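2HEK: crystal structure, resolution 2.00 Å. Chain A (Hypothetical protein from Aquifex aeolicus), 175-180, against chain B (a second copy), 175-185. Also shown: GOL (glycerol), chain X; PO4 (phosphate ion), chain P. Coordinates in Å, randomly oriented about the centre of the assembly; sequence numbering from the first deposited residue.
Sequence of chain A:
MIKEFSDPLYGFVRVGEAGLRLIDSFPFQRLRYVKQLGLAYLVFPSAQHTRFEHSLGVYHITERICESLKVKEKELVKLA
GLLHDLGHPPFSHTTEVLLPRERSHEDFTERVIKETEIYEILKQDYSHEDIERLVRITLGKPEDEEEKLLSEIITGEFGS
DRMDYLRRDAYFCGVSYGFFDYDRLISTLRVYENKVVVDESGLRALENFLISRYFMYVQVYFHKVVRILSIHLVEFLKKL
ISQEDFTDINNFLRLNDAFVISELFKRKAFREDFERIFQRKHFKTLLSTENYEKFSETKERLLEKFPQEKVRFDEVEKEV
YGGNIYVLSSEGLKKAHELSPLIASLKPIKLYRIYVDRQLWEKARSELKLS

Chain A 175-180: VSYGFF
Chain B 175-185: VSYGFFDYDRL

This is a small contact between overlapping segments of two copies, made at two separate points: a polar one around D181(B) and an aromatic one around F179(A), with a glycerol lodged between the chains. The two stretches bury 303 Å² in all, both sides summed.

The register is offset. The CA of Y177(A) lies 6.7 Å from the CA of F180(B), and the CA of F179(A) lies 6.6 Å from the CA of Y177(B). As chain A advances from 177 to 179, its nearest partners in chain B step back from 180 to 177, so the two segments run in opposite senses.

The backbones also differ. Chain A has no regular helix or strand here. Its phi/psi values are -89/13 at S176(A), -96/-48 at Y177(A), -71/165 at G178(A) and -101/121 at F179(A). Chain B forms a 3-10 segment at 176-178, with G178(B) N donating a hydrogen bond to V175(B) O at 3.0 Å. It then extends through F179(B), at -79/143, and F180(B), at -146/163. A helix starts at Y182(B), and L185(B) N donates to D181(B) O at 3.1 Å.

D181(B) is the N-cap of that helix. Its chi1 is t (-170°), with phi/psi -83/85. D181(B) OD1 accepts from R184(B) N at 3.2 Å, a capping bond that helps to fix the carboxylate. The other oxygen faces chain A: S176(A) OG lies 3.1 Å from D181(B) OD2. A hydrogen bond from the serine is possible, but its proton has another acceptor within reach. S176(A) has chi1 p (53°), and its CA-to-CB bond points toward chain B.

Y177(A) adds to this side. Its CA-to-CB bond points sideways, but with chi1 m (-58°) and chi2 118° the ring end comes nearer. R184(B) CG sits at the ring edge, near its plane. Y177(A) OH is 3.6 Å from R184(B) NE. The arginine has chi1 t, chi2 p and chi3 t, and its NH1 and NH2 are hydrogen-bonded elsewhere in the structure.

At the other point, the CA-to-CB bond of F179(A) points toward chain B, with chi1 t (-180°) and chi2 62°. F179(A) has the largest area covered by the other stretch, 73 Å². S176(B) CB lies over one face of its ring, 3.7 Å from the centroid of the F179(A) ring and 17° off the normal, a CH-pi contact. F179(A) CD2 also packs against Y177(B) CE2 at 4.0 Å. Y177(B) has chi1 m (-38°) and chi2 123°.

S176(B), with chi1 m (-64°), presents CB to the phenyl ring while its N and OG hold a phosphate. Both S176(B) N, at 2.6 Å, and S176(B) OG, at 2.7 Å, donate to PO4 O1. The glycerol bridges the backbones: F179(A) N donates to GOL O1 at 2.7 Å, and GOL O3 lies 2.7 Å from Y177(B) O. Both small molecules probably come from the crystallisation liquor.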

# COMPACT_ATOMS: atom_id res chain seq x y z
N VAL A 175 -2.86 8.34 -9.62
CA VAL A 175 -3.53 9.39 -8.87
C VAL A 175 -3.62 8.98 -7.41
O VAL A 175 -4.48 8.22 -7.01
CB VAL A 175 -4.91 9.77 -9.50
CG1 VAL A 175 -5.60 10.90 -8.71
CG2 VAL A 175 -4.69 10.22 -10.93
N SER A 176 -2.70 9.53 -6.63
CA SER A 176 -2.41 9.19 -5.24
C SER A 176 -3.24 10.00 -4.24
O SER A 176 -2.93 10.00 -3.04
CB SER A 176 -0.92 9.52 -4.97
OG SER A 176 -0.60 10.86 -5.34
N TYR A 177 -4.27 10.68 -4.73
CA TYR A 177 -5.03 11.59 -3.87
C TYR A 177 -6.30 10.91 -3.30
O TYR A 177 -6.53 10.97 -2.09
CB TYR A 177 -5.32 12.91 -4.57
CG TYR A 177 -4.08 13.67 -5.06
CD1 TYR A 177 -3.91 13.92 -6.42
CD2 TYR A 177 -3.08 14.14 -4.17
CE1 TYR A 177 -2.76 14.61 -6.92
CE2 TYR A 177 -1.93 14.89 -4.65
CZ TYR A 177 -1.78 15.10 -6.05
OH TYR A 177 -0.72 15.83 -6.64
N GLY A 178 -7.11 10.25 -4.12
CA GLY A 178 -8.27 9.53 -3.55
C GLY A 178 -7.84 8.28 -2.75
O GLY A 178 -6.69 7.81 -2.88
N PHE A 179 -8.77 7.73 -1.95
CA PHE A 179 -8.65 6.34 -1.50
C PHE A 179 -9.61 5.52 -2.37
O PHE A 179 -10.78 5.75 -2.35
CB PHE A 179 -8.97 6.18 0.01
CG PHE A 179 -8.87 4.75 0.52
CD1 PHE A 179 -7.66 4.06 0.47
CD2 PHE A 179 -9.98 4.10 1.05
CE1 PHE A 179 -7.54 2.71 0.93
CE2 PHE A 179 -9.88 2.74 1.52
CZ PHE A 179 -8.66 2.06 1.46
N PHE A 180 -9.13 4.53 -3.09
CA PHE A 180 -9.97 3.87 -4.07
C PHE A 180 -10.36 2.36 -3.82
O PHE A 180 -10.73 1.63 -4.78
CB PHE A 180 -9.31 4.06 -5.44
CG PHE A 180 -9.14 5.52 -5.85
CD1 PHE A 180 -8.02 6.28 -5.47
CD2 PHE A 180 -10.12 6.15 -6.61
CE1 PHE A 180 -7.86 7.63 -5.90
CE2 PHE A 180 -9.96 7.50 -7.02
CZ PHE A 180 -8.84 8.24 -6.67
N VAL B 175 -7.63 3.87 9.92
CA VAL B 175 -8.59 4.73 9.22
C VAL B 175 -7.94 5.15 7.90
O VAL B 175 -7.22 6.13 7.86
CB VAL B 175 -8.93 6.02 10.04
CG1 VAL B 175 -9.90 6.91 9.23
CG2 VAL B 175 -9.60 5.64 11.37
N SER B 176 -8.22 4.43 6.83
CA SER B 176 -7.51 4.67 5.57
C SER B 176 -7.79 6.04 4.96
O SER B 176 -6.96 6.59 4.20
CB SER B 176 -7.82 3.56 4.57
OG SER B 176 -7.31 2.33 5.10
N TYR B 177 -8.95 6.60 5.30
CA TYR B 177 -9.27 7.96 4.82
C TYR B 177 -8.37 9.07 5.38
O TYR B 177 -8.36 10.18 4.82
CB TYR B 177 -10.72 8.34 5.12
CG TYR B 177 -11.69 7.23 4.97
CD1 TYR B 177 -12.50 6.84 6.04
CD2 TYR B 177 -11.81 6.55 3.79
CE1 TYR B 177 -13.40 5.82 5.92
CE2 TYR B 177 -12.71 5.51 3.66
CZ TYR B 177 -13.51 5.17 4.73
OH TYR B 177 -14.39 4.12 4.59
N GLY B 178 -7.60 8.78 6.46
CA GLY B 178 -6.73 9.77 7.11
C GLY B 178 -5.35 9.94 6.48
O GLY B 178 -4.58 10.85 6.88
N PHE B 179 -5.02 9.06 5.53
CA PHE B 179 -3.77 9.16 4.74
C PHE B 179 -3.88 10.20 3.63
O PHE B 179 -4.93 10.39 3.00
CB PHE B 179 -3.33 7.79 4.14
CG PHE B 179 -3.02 6.74 5.17
CD1 PHE B 179 -3.71 5.53 5.18
CD2 PHE B 179 -2.05 6.99 6.16
CE1 PHE B 179 -3.44 4.57 6.16
CE2 PHE B 179 -1.78 6.04 7.14
CZ PHE B 179 -2.49 4.82 7.13
N PHE B 180 -2.78 10.88 3.42
CA PHE B 180 -2.65 11.90 2.39
C PHE B 180 -1.19 11.79 1.92
O PHE B 180 -0.31 11.17 2.59
CB PHE B 180 -2.99 13.34 2.93
CG PHE B 180 -2.11 13.79 4.09
CD1 PHE B 180 -0.93 14.52 3.86
CD2 PHE B 180 -2.44 13.45 5.40
CE1 PHE B 180 -0.12 14.89 4.93
CE2 PHE B 180 -1.63 13.83 6.47
CZ PHE B 180 -0.46 14.52 6.24
N ASP B 181 -0.94 12.37 0.75
CA ASP B 181 0.37 12.30 0.12
C ASP B 181 1.20 13.39 0.75
O ASP B 181 1.24 14.52 0.21
CB ASP B 181 0.23 12.56 -1.39
CG ASP B 181 1.52 12.26 -2.16
OD1 ASP B 181 2.59 12.06 -1.51
OD2 ASP B 181 1.43 12.21 -3.42
N TYR B 182 1.81 13.07 1.91
CA TYR B 182 2.51 14.09 2.69
C TYR B 182 3.75 14.51 1.90
O TYR B 182 4.15 15.66 1.91
CB TYR B 182 2.88 13.58 4.09
CG TYR B 182 3.98 12.54 4.11
CD1 TYR B 182 5.32 12.91 4.32
CD2 TYR B 182 3.69 11.20 3.86
CE1 TYR B 182 6.33 11.98 4.30
CE2 TYR B 182 4.71 10.23 3.83
CZ TYR B 182 6.01 10.64 4.06
OH TYR B 182 7.01 9.71 4.03
N ASP B 183 4.35 13.56 1.21
CA ASP B 183 5.57 13.83 0.49
C ASP B 183 5.40 14.91 -0.59
O ASP B 183 6.21 15.84 -0.70
CB ASP B 183 6.07 12.54 -0.12
CG ASP B 183 7.52 12.57 -0.38
OD1 ASP B 183 7.88 13.08 -1.46
OD2 ASP B 183 8.29 12.11 0.49
N ARG B 184 4.33 14.78 -1.36
CA ARG B 184 4.00 15.68 -2.46
C ARG B 184 3.62 17.00 -1.87
O ARG B 184 4.03 17.99 -2.38
CB ARG B 184 2.83 15.12 -3.27
CG ARG B 184 2.24 16.11 -4.28
CD ARG B 184 3.26 16.41 -5.39
NE ARG B 184 2.66 17.19 -6.48
CZ ARG B 184 3.33 17.60 -7.56
NH1 ARG B 184 4.63 17.32 -7.69
NH2 ARG B 184 2.72 18.31 -8.51
N LEU B 185 2.83 17.02 -0.80
CA LEU B 185 2.46 18.30 -0.19
C LEU B 185 3.70 19.06 0.29
O LEU B 185 3.82 20.26 0.06
CB LEU B 185 1.51 18.11 0.98
CG LEU B 185 0.99 19.34 1.74
CD1 LEU B 185 0.37 20.40 0.79
CD2 LEU B 185 0.02 18.97 2.87
C1 GOL X . -9.59 10.86 -0.44
O1 GOL X . -10.27 9.78 -1.07
C2 GOL X . -8.97 10.37 0.86
O2 GOL X . -9.95 9.80 1.70
C3 GOL X . -8.26 11.48 1.64
O3 GOL X . -7.24 10.89 2.44
P PO4 P . -10.93 1.92 6.68
O1 PO4 P . -9.44 2.16 6.70
O2 PO4 P . -11.48 2.19 5.30
O3 PO4 P . -11.20 0.46 7.03
O4 PO4 P . -11.58 2.80 7.74